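PDB 3TQT: D-alanine--D-alanine ligase from Coxiella burnetii, which catalyses the ATP-dependent joining of two D-alanines into D-alanyl-D-alanine, a building block of the peptidoglycan cell wall. Local coordinates for residues V185-L190 with V212-D216; E140-K145 with R218-E222. One frame throughout, in Å; residues are numbered along the deposited sequence.

Interaction 1: V185-L190 with V212-D216; sequences VKAVSL and VFRYD
In the four-stranded antiparallel sheet of the ATP-grasp fold, strand 183-187 runs out into the loop 188-190, and the turn that follows helix 202-212 packs against this exit. Asp216, Val212 and Leu190 carry most of the contact. The turn is tight: Val212 O accepts from both Tyr215 N (2.8 Å) and Asp216 N (3.0 Å), after which Asp216 is extended (phi/psi -140/155) and comes level with Ala187, their CA atoms 5.7 Å apart. With chi1 near t, Asp216 reaches the backbone turn at Val188 and Ser189. Its OD2 accepts two hydrogen bonds from one residue, from Ser189 N at 2.9 Å and from Ser189 OG at 2.7 Å, with the serine in the p rotamer. Val212, its CA-to-CB bond toward strand 183-187 (chi1 t), packs against Val185 and Ala187: CG2 lies 3.8 Å from Val185 CG1, and CG1 is 3.9 Å from Ala187 CB. Leu190 (m, t) adds a further apolar contact, its CD1 3.6 Å from Tyr215 CB, while the tyrosine ring leads away and its hydroxyl bonds Glu211. Leu190 packs on Tyr365 and Tyr215 on Lys368, both of the second subunit, so this corner borders the dimer interface. Both segments fall within the predicted ATP-binding region. Lys186 points away from the turn and forms a salt bridge with Glu222. Where the apolar packing meets the Asp216-Ser189 hydrogen bonds, Ala187 CB sits 3.4 Å from Asp216 OD2.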
ATOM      1  N   VAL A 185      -4.792  19.367 -15.142  1.00 21.64           N
ATOM      2  CA  VAL A 185      -3.527  18.691 -14.896  1.00 23.34           C
ATOM      3  C   VAL A 185      -3.391  18.558 -13.388  1.00 27.69           C
ATOM      4  O   VAL A 185      -3.305  19.560 -12.686  1.00 25.46           O
ATOM      5  CB  VAL A 185      -2.342  19.464 -15.505  1.00 24.53           C
ATOM      6  CG1 VAL A 185      -1.010  18.768 -15.182  1.00 23.02           C
ATOM      7  CG2 VAL A 185      -2.535  19.603 -17.020  1.00 27.15           C
ATOM      8  N   LYS A 186      -3.391  17.314 -12.910  1.00 23.72           N
ATOM      9  CA  LYS A 186      -3.538  16.985 -11.494  1.00 26.99           C
ATOM     10  C   LYS A 186      -2.389  16.099 -11.012  1.00 24.93           C
ATOM     11  O   LYS A 186      -2.024  15.148 -11.691  1.00 21.45           O
ATOM     12  CB  LYS A 186      -4.799  16.131 -11.292  1.00 26.37           C
ATOM     13  CG  LYS A 186      -6.140  16.819 -11.380  1.00 44.79           C
ATOM     14  CD  LYS A 186      -7.224  15.799 -10.993  1.00 41.06           C
ATOM     15  CE  LYS A 186      -8.580  16.438 -10.735  1.00 46.39           C
ATOM     16  NZ  LYS A 186      -9.148  17.088 -11.954  1.00 57.15           N
ATOM     17  N   ALA A 187      -1.858  16.369  -9.824  1.00 21.38           N
ATOM     18  CA  ALA A 187      -0.998  15.377  -9.188  1.00 20.26           C
ATOM     19  C   ALA A 187      -1.820  14.103  -8.982  1.00 21.03           C
ATOM     20  O   ALA A 187      -3.013  14.170  -8.648  1.00 22.51           O
ATOM     21  CB  ALA A 187      -0.485  15.897  -7.853  1.00 20.16           C
ATOM     22  N   VAL A 188      -1.213  12.945  -9.182  1.00 18.46           N
ATOM     23  CA  VAL A 188      -1.950  11.692  -8.956  1.00 22.26           C
ATOM     24  C   VAL A 188      -2.304  11.490  -7.487  1.00 24.52           C
ATOM     25  O   VAL A 188      -3.333  10.905  -7.162  1.00 26.95           O
ATOM     26  CB  VAL A 188      -1.188  10.436  -9.454  1.00 19.03           C
ATOM     27  CG1 VAL A 188      -1.008  10.468 -10.968  1.00 21.41           C
ATOM     28  CG2 VAL A 188       0.143  10.298  -8.722  1.00 24.77           C
ATOM     29  N   SER A 189      -1.468  11.991  -6.589  1.00 19.83           N
ATOM     30  CA  SER A 189      -1.612  11.602  -5.195  1.00 28.03           C
ATOM     31  C   SER A 189      -1.664  12.772  -4.228  1.00 32.28           C
ATOM     32  O   SER A 189      -1.482  12.587  -3.031  1.00 33.97           O
ATOM     33  CB  SER A 189      -0.460  10.674  -4.798  1.00 32.45           C
ATOM     34  OG  SER A 189       0.755  11.401  -4.745  1.00 29.40           O
ATOM     35  N   LEU A 190      -1.904  13.975  -4.739  1.00 29.14           N
ATOM     36  CA  LEU A 190      -1.990  15.148  -3.872  1.00 33.89           C
ATOM     37  C   LEU A 190      -3.329  15.851  -4.062  1.00 45.91           C
ATOM     38  O   LEU A 190      -3.776  16.050  -5.195  1.00 50.67           O
ATOM     39  CB  LEU A 190      -0.847  16.122  -4.159  1.00 32.48           C
ATOM     40  CG  LEU A 190       0.558  15.532  -4.090  1.00 33.45           C
ATOM     41  CD1 LEU A 190       1.592  16.584  -4.494  1.00 35.76           C
ATOM     42  CD2 LEU A 190       0.835  14.989  -2.693  1.00 36.91           C
ATOM     43  N   VAL A 212       3.161  20.751 -11.861  1.00 23.01           N
ATOM     44  CA  VAL A 212       2.742  19.616 -11.055  1.00 23.71           C
ATOM     45  C   VAL A 212       3.886  18.658 -10.782  1.00 25.80           C
ATOM     46  O   VAL A 212       3.949  18.054  -9.709  1.00 25.14           O
ATOM     47  CB  VAL A 212       1.577  18.849 -11.683  1.00 24.87           C
ATOM     48  CG1 VAL A 212       1.317  17.569 -10.878  1.00 20.12           C
ATOM     49  CG2 VAL A 212       0.333  19.737 -11.721  1.00 30.70           C
ATOM     50  N   PHE A 213       4.803  18.521 -11.736  1.00 19.92           N
ATOM     51  CA  PHE A 213       5.964  17.658 -11.514  1.00 20.24           C
ATOM     52  C   PHE A 213       6.943  18.219 -10.501  1.00 27.01           C
ATOM     53  O   PHE A 213       7.919  17.552 -10.146  1.00 28.52           O
ATOM     54  CB  PHE A 213       6.697  17.347 -12.805  1.00 19.24           C
ATOM     55  CG  PHE A 213       6.042  16.288 -13.631  1.00 22.27           C
ATOM     56  CD1 PHE A 213       5.480  15.169 -13.038  1.00 23.11           C
ATOM     57  CD2 PHE A 213       5.981  16.415 -15.008  1.00 24.61           C
ATOM     58  CE1 PHE A 213       4.870  14.190 -13.817  1.00 21.15           C
ATOM     59  CE2 PHE A 213       5.379  15.437 -15.779  1.00 22.25           C
ATOM     60  CZ  PHE A 213       4.822  14.336 -15.181  1.00 18.44           C
ATOM     61  N   ARG A 214       6.695  19.439 -10.038  1.00 20.52           N
ATOM     62  CA  ARG A 214       7.445  19.950  -8.898  1.00 25.76           C
ATOM     63  C   ARG A 214       6.890  19.396  -7.581  1.00 24.40           C
ATOM     64  O   ARG A 214       7.546  19.472  -6.549  1.00 25.03           O
ATOM     65  CB  ARG A 214       7.423  21.480  -8.861  1.00 29.83           C
ATOM     66  CG  ARG A 214       8.119  22.149 -10.049  1.00 30.98           C
ATOM     67  CD  ARG A 214       7.859  23.662 -10.070  1.00 39.64           C
ATOM     68  NE  ARG A 214       8.257  24.331  -8.831  1.00 54.16           N
ATOM     69  CZ  ARG A 214       9.483  24.793  -8.585  1.00 72.70           C
ATOM     70  NH1 ARG A 214      10.442  24.653  -9.492  1.00 81.93           N
ATOM     71  NH2 ARG A 214       9.757  25.393  -7.431  1.00 71.68           N
ATOM     72  N   TYR A 215       5.684  18.835  -7.624  1.00 24.77           N
ATOM     73  CA  TYR A 215       4.995  18.388  -6.408  1.00 25.31           C
ATOM     74  C   TYR A 215       4.849  16.873  -6.291  1.00 24.94           C
ATOM     75  O   TYR A 215       4.841  16.327  -5.191  1.00 25.22           O
ATOM     76  CB  TYR A 215       3.594  18.980  -6.367  1.00 24.77           C
ATOM     77  CG  TYR A 215       3.572  20.464  -6.573  1.00 27.93           C
ATOM     78  CD1 TYR A 215       4.603  21.256  -6.099  1.00 34.14           C
ATOM     79  CD2 TYR A 215       2.521  21.076  -7.241  1.00 27.75           C
ATOM     80  CE1 TYR A 215       4.595  22.619  -6.285  1.00 36.64           C
ATOM     81  CE2 TYR A 215       2.507  22.440  -7.436  1.00 27.97           C
ATOM     82  CZ  TYR A 215       3.543  23.206  -6.952  1.00 36.32           C
ATOM     83  OH  TYR A 215       3.535  24.565  -7.133  1.00 38.01           O
ATOM     84  N   ASP A 216       4.687  16.209  -7.423  1.00 24.55           N
ATOM     85  CA  ASP A 216       4.390  14.778  -7.427  1.00 25.73           C
ATOM     86  C   ASP A 216       5.196  14.152  -8.555  1.00 23.99           C
ATOM     87  O   ASP A 216       5.552  14.823  -9.523  1.00 27.42           O
ATOM     88  CB  ASP A 216       2.886  14.555  -7.637  1.00 23.16           C
ATOM     89  CG  ASP A 216       2.401  13.220  -7.094  1.00 26.82           C
ATOM     90  OD1 ASP A 216       3.234  12.308  -6.947  1.00 25.65           O
ATOM     91  OD2 ASP A 216       1.184  13.088  -6.815  1.00 23.38           O
TER

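Interaction 2: E140-K145 with R218-E222; sequences EKDLTK and RLMVE
Helix 141-150 packs across strand 219-223 of the four-stranded antiparallel sheet of the ATP-grasp fold, the axes of 141-145 and 219-222 approaching to 9.3 Å at an angle of 63°. Glu140 occupies the N-cap position (phi/psi -93/101), and its O accepts Thr144 N at 2.9 Å. Its OE1 lies 2.8 Å from Arg218 NH2 in a salt bridge whose hydrogen bond is weak. Lys141 starts the helix and lays CB 3.6 Å from Met220 SD; its end leads away from the strand, and NZ makes weak hydrogen bonds to the carbonyls of Ala187, Val188 and Leu190. Lys141 also touches Glu316, a predicted Mg2+ ligand, so the contact lies beside the probable metal site; residues 218-222 belong to the predicted ATP-binding region. The next residue, Asp142 (chi1 p), faces Met220, their CA atoms 6.6 Å apart, and grips the guanidinium of Arg218 edge-on in a bidentate salt bridge: OD1 to NH2 at 2.8 Å and OD2 to NE at 2.9 Å. Thr160 also bonds Asp142 OD2. Arg218, Glu140 and Asp142 thus form a charge network. Met220 (p, t, m) fills the middle, its CE 3.7 Å from Asp142 CB and 4.1 Å from Lys145 CD. Lys145 (chi1 m) is extended from CB outward, chi2 to chi4 all t, and also hydrogen-bonds Val156 O and Asn315. Arg218, just before the strand, and Met220 and Glu222 on it all have CA-to-CB toward the helix, consistent with extended-chain alternation. The far end is closed by a buried salt bridge, Lys145 NZ to Glu222 OE2 at 2.6 Å.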
ATOM      1  N   GLU A 140      -3.598   6.985  -5.093  1.00 17.10           N
ATOM      2  CA  GLU A 140      -3.105   7.315  -6.425  1.00 16.75           C
ATOM      3  C   GLU A 140      -4.296   7.233  -7.370  1.00 19.81           C
ATOM      4  O   GLU A 140      -4.710   6.153  -7.776  1.00 20.21           O
ATOM      5  CB  GLU A 140      -2.019   6.343  -6.875  1.00 26.25           C
ATOM      6  CG  GLU A 140      -0.979   6.040  -5.807  1.00 34.83           C
ATOM      7  CD  GLU A 140       0.194   6.989  -5.856  1.00 41.80           C
ATOM      8  OE1 GLU A 140       0.543   7.446  -6.965  1.00 42.79           O
ATOM      9  OE2 GLU A 140       0.768   7.282  -4.788  1.00 47.72           O
ATOM     10  N   LYS A 141      -4.838   8.392  -7.708  1.00 19.03           N
ATOM     11  CA  LYS A 141      -6.127   8.486  -8.382  1.00 21.44           C
ATOM     12  C   LYS A 141      -6.152   7.810  -9.737  1.00 19.94           C
ATOM     13  O   LYS A 141      -7.195   7.292 -10.149  1.00 19.25           O
ATOM     14  CB  LYS A 141      -6.554   9.955  -8.493  1.00 19.72           C
ATOM     15  CG  LYS A 141      -6.705  10.618  -7.122  1.00 28.61           C
ATOM     16  CD  LYS A 141      -7.203  12.048  -7.247  1.00 35.33           C
ATOM     17  CE  LYS A 141      -6.077  12.997  -7.624  1.00 41.02           C
ATOM     18  NZ  LYS A 141      -5.217  13.322  -6.454  1.00 42.04           N
ATOM     19  N   ASP A 142      -5.013   7.800 -10.425  1.00 19.77           N
ATOM     20  CA  ASP A 142      -4.949   7.128 -11.715  1.00 15.28           C
ATOM     21  C   ASP A 142      -4.930   5.608 -11.541  1.00 19.04           C
ATOM     22  O   ASP A 142      -5.542   4.870 -12.324  1.00 17.84           O
ATOM     23  CB  ASP A 142      -3.757   7.615 -12.555  1.00 15.24           C
ATOM     24  CG  ASP A 142      -2.386   7.378 -11.877  1.00 18.33           C
ATOM     25  OD1 ASP A 142      -2.287   7.313 -10.624  1.00 19.10           O
ATOM     26  OD2 ASP A 142      -1.397   7.266 -12.624  1.00 20.85           O
ATOM     27  N   LEU A 143      -4.246   5.146 -10.498  1.00 18.25           N
ATOM     28  CA  LEU A 143      -4.256   3.719 -10.167  1.00 22.38           C
ATOM     29  C   LEU A 143      -5.669   3.288  -9.773  1.00 18.38           C
ATOM     30  O   LEU A 143      -6.135   2.226 -10.182  1.00 17.65           O
ATOM     31  CB  LEU A 143      -3.258   3.410  -9.043  1.00 18.91           C
ATOM     32  CG  LEU A 143      -3.208   1.976  -8.518  1.00 22.49           C
ATOM     33  CD1 LEU A 143      -2.934   0.987  -9.662  1.00 18.04           C
ATOM     34  CD2 LEU A 143      -2.159   1.867  -7.402  1.00 20.07           C
ATOM     35  N   THR A 144      -6.354   4.115  -8.987  1.00 16.37           N
ATOM     36  CA  THR A 144      -7.738   3.831  -8.614  1.00 19.65           C
ATOM     37  C   THR A 144      -8.581   3.618  -9.865  1.00 19.74           C
ATOM     38  O   THR A 144      -9.304   2.629  -9.989  1.00 16.54           O
ATOM     39  CB  THR A 144      -8.395   5.005  -7.838  1.00 23.76           C
ATOM     40  OG1 THR A 144      -7.483   5.534  -6.875  1.00 20.10           O
ATOM     41  CG2 THR A 144      -9.657   4.524  -7.134  1.00 24.92           C
ATOM     42  N   LYS A 145      -8.477   4.555 -10.801  1.00 16.76           N
ATOM     43  CA  LYS A 145      -9.273   4.471 -12.018  1.00 19.95           C
ATOM     44  C   LYS A 145      -8.909   3.267 -12.863  1.00 18.05           C
ATOM     45  O   LYS A 145      -9.773   2.678 -13.511  1.00 17.32           O
ATOM     46  CB  LYS A 145      -9.162   5.760 -12.831  1.00 21.83           C
ATOM     47  CG  LYS A 145      -9.979   6.892 -12.231  1.00 22.46           C
ATOM     48  CD  LYS A 145      -9.776   8.168 -13.027  1.00 22.97           C
ATOM     49  CE  LYS A 145     -10.577   9.299 -12.425  1.00 23.69           C
ATOM     50  NZ  LYS A 145     -10.634  10.406 -13.394  1.00 22.41           N
ATOM     51  N   ARG A 218       4.187  11.820 -10.509  1.00 21.52           N
ATOM     52  CA  ARG A 218       3.335  11.339 -11.575  1.00 19.25           C
ATOM     53  C   ARG A 218       2.098  12.201 -11.590  1.00 18.21           C
ATOM     54  O   ARG A 218       1.637  12.661 -10.551  1.00 21.95           O
ATOM     55  CB  ARG A 218       2.963   9.876 -11.347  1.00 21.13           C
ATOM     56  CG  ARG A 218       2.504   9.142 -12.593  1.00 22.54           C
ATOM     57  CD  ARG A 218       2.404   7.619 -12.327  1.00 20.26           C
ATOM     58  NE  ARG A 218       1.248   7.286 -11.499  1.00 20.22           N
ATOM     59  CZ  ARG A 218       1.315   6.828 -10.253  1.00 26.02           C
ATOM     60  NH1 ARG A 218       2.499   6.627  -9.666  1.00 23.41           N
ATOM     61  NH2 ARG A 218       0.196   6.557  -9.597  1.00 24.37           N
ATOM     62  N   LEU A 219       1.574  12.463 -12.771  1.00 21.70           N
ATOM     63  CA  LEU A 219       0.381  13.274 -12.833  1.00 22.89           C
ATOM     64  C   LEU A 219      -0.627  12.617 -13.743  1.00 22.71           C
ATOM     65  O   LEU A 219      -0.324  11.653 -14.448  1.00 21.18           O
ATOM     66  CB  LEU A 219       0.708  14.692 -13.310  1.00 22.84           C
ATOM     67  CG  LEU A 219       1.245  14.908 -14.720  1.00 24.31           C
ATOM     68  CD1 LEU A 219       0.132  14.789 -15.766  1.00 23.41           C
ATOM     69  CD2 LEU A 219       1.890  16.294 -14.794  1.00 24.38           C
ATOM     70  N   MET A 220      -1.835  13.150 -13.718  1.00 23.44           N
ATOM     71  CA  MET A 220      -2.861  12.692 -14.609  1.00 22.09           C
ATOM     72  C   MET A 220      -3.551  13.902 -15.191  1.00 24.52           C
ATOM     73  O   MET A 220      -3.751  14.920 -14.520  1.00 24.10           O
ATOM     74  CB  MET A 220      -3.860  11.798 -13.871  1.00 21.43           C
ATOM     75  CG  MET A 220      -4.525  12.445 -12.671  1.00 25.15           C
ATOM     76  SD  MET A 220      -5.131  11.177 -11.543  1.00 24.17           S
ATOM     77  CE  MET A 220      -6.278  10.306 -12.615  1.00 18.24           C
ATOM     78  N   VAL A 221      -3.894  13.781 -16.459  1.00 20.25           N
ATOM     79  CA  VAL A 221      -4.652  14.801 -17.146  1.00 25.37           C
ATOM     80  C   VAL A 221      -6.065  14.268 -17.265  1.00 26.07           C
ATOM     81  O   VAL A 221      -6.267  13.075 -17.539  1.00 22.76           O
ATOM     82  CB  VAL A 221      -4.055  15.073 -18.536  1.00 24.34           C
ATOM     83  CG1 VAL A 221      -4.769  16.250 -19.217  1.00 20.00           C
ATOM     84  CG2 VAL A 221      -2.550  15.342 -18.423  1.00 24.41           C
ATOM     85  N   GLU A 222      -7.035  15.146 -17.039  1.00 21.62           N
ATOM     86  CA  GLU A 222      -8.440  14.772 -17.123  1.00 27.01           C
ATOM     87  C   GLU A 222      -9.214  15.806 -17.907  1.00 23.87           C
ATOM     88  O   GLU A 222      -8.884  16.990 -17.883  1.00 27.01           O
ATOM     89  CB  GLU A 222      -9.050  14.633 -15.720  1.00 25.82           C
ATOM     90  CG  GLU A 222      -8.559  13.404 -14.961  1.00 24.89           C
ATOM     91  CD  GLU A 222      -9.071  13.350 -13.520  1.00 30.21           C
ATOM     92  OE1 GLU A 222      -9.653  14.346 -13.056  1.00 27.17           O
ATOM     93  OE2 GLU A 222      -8.885  12.309 -12.856  1.00 31.58           O
TER

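Interactions 1 and 2 share one sheet, in which strands 183-187 and 219-223 are neighbours, and their centres lie about 9 Å apart. Both are largely buried and both border the second subunit. Along the chain, interaction 1 is nested inside the loop closed by interaction 2. Their chemistry differs: interaction 1 combines aliphatic packing with one carboxylate holding a serine, whereas interaction 2 has salt bridges at Arg218 and Glu222, with Met220 between them. Direct bridges join them. Lys186 O lies 2.9 Å from Met220 N, a probable strand-to-strand hydrogen bond, and Val188 O is 3.0 Å from Lys141 N, while the Glu222 carboxylate ties the two contacts together.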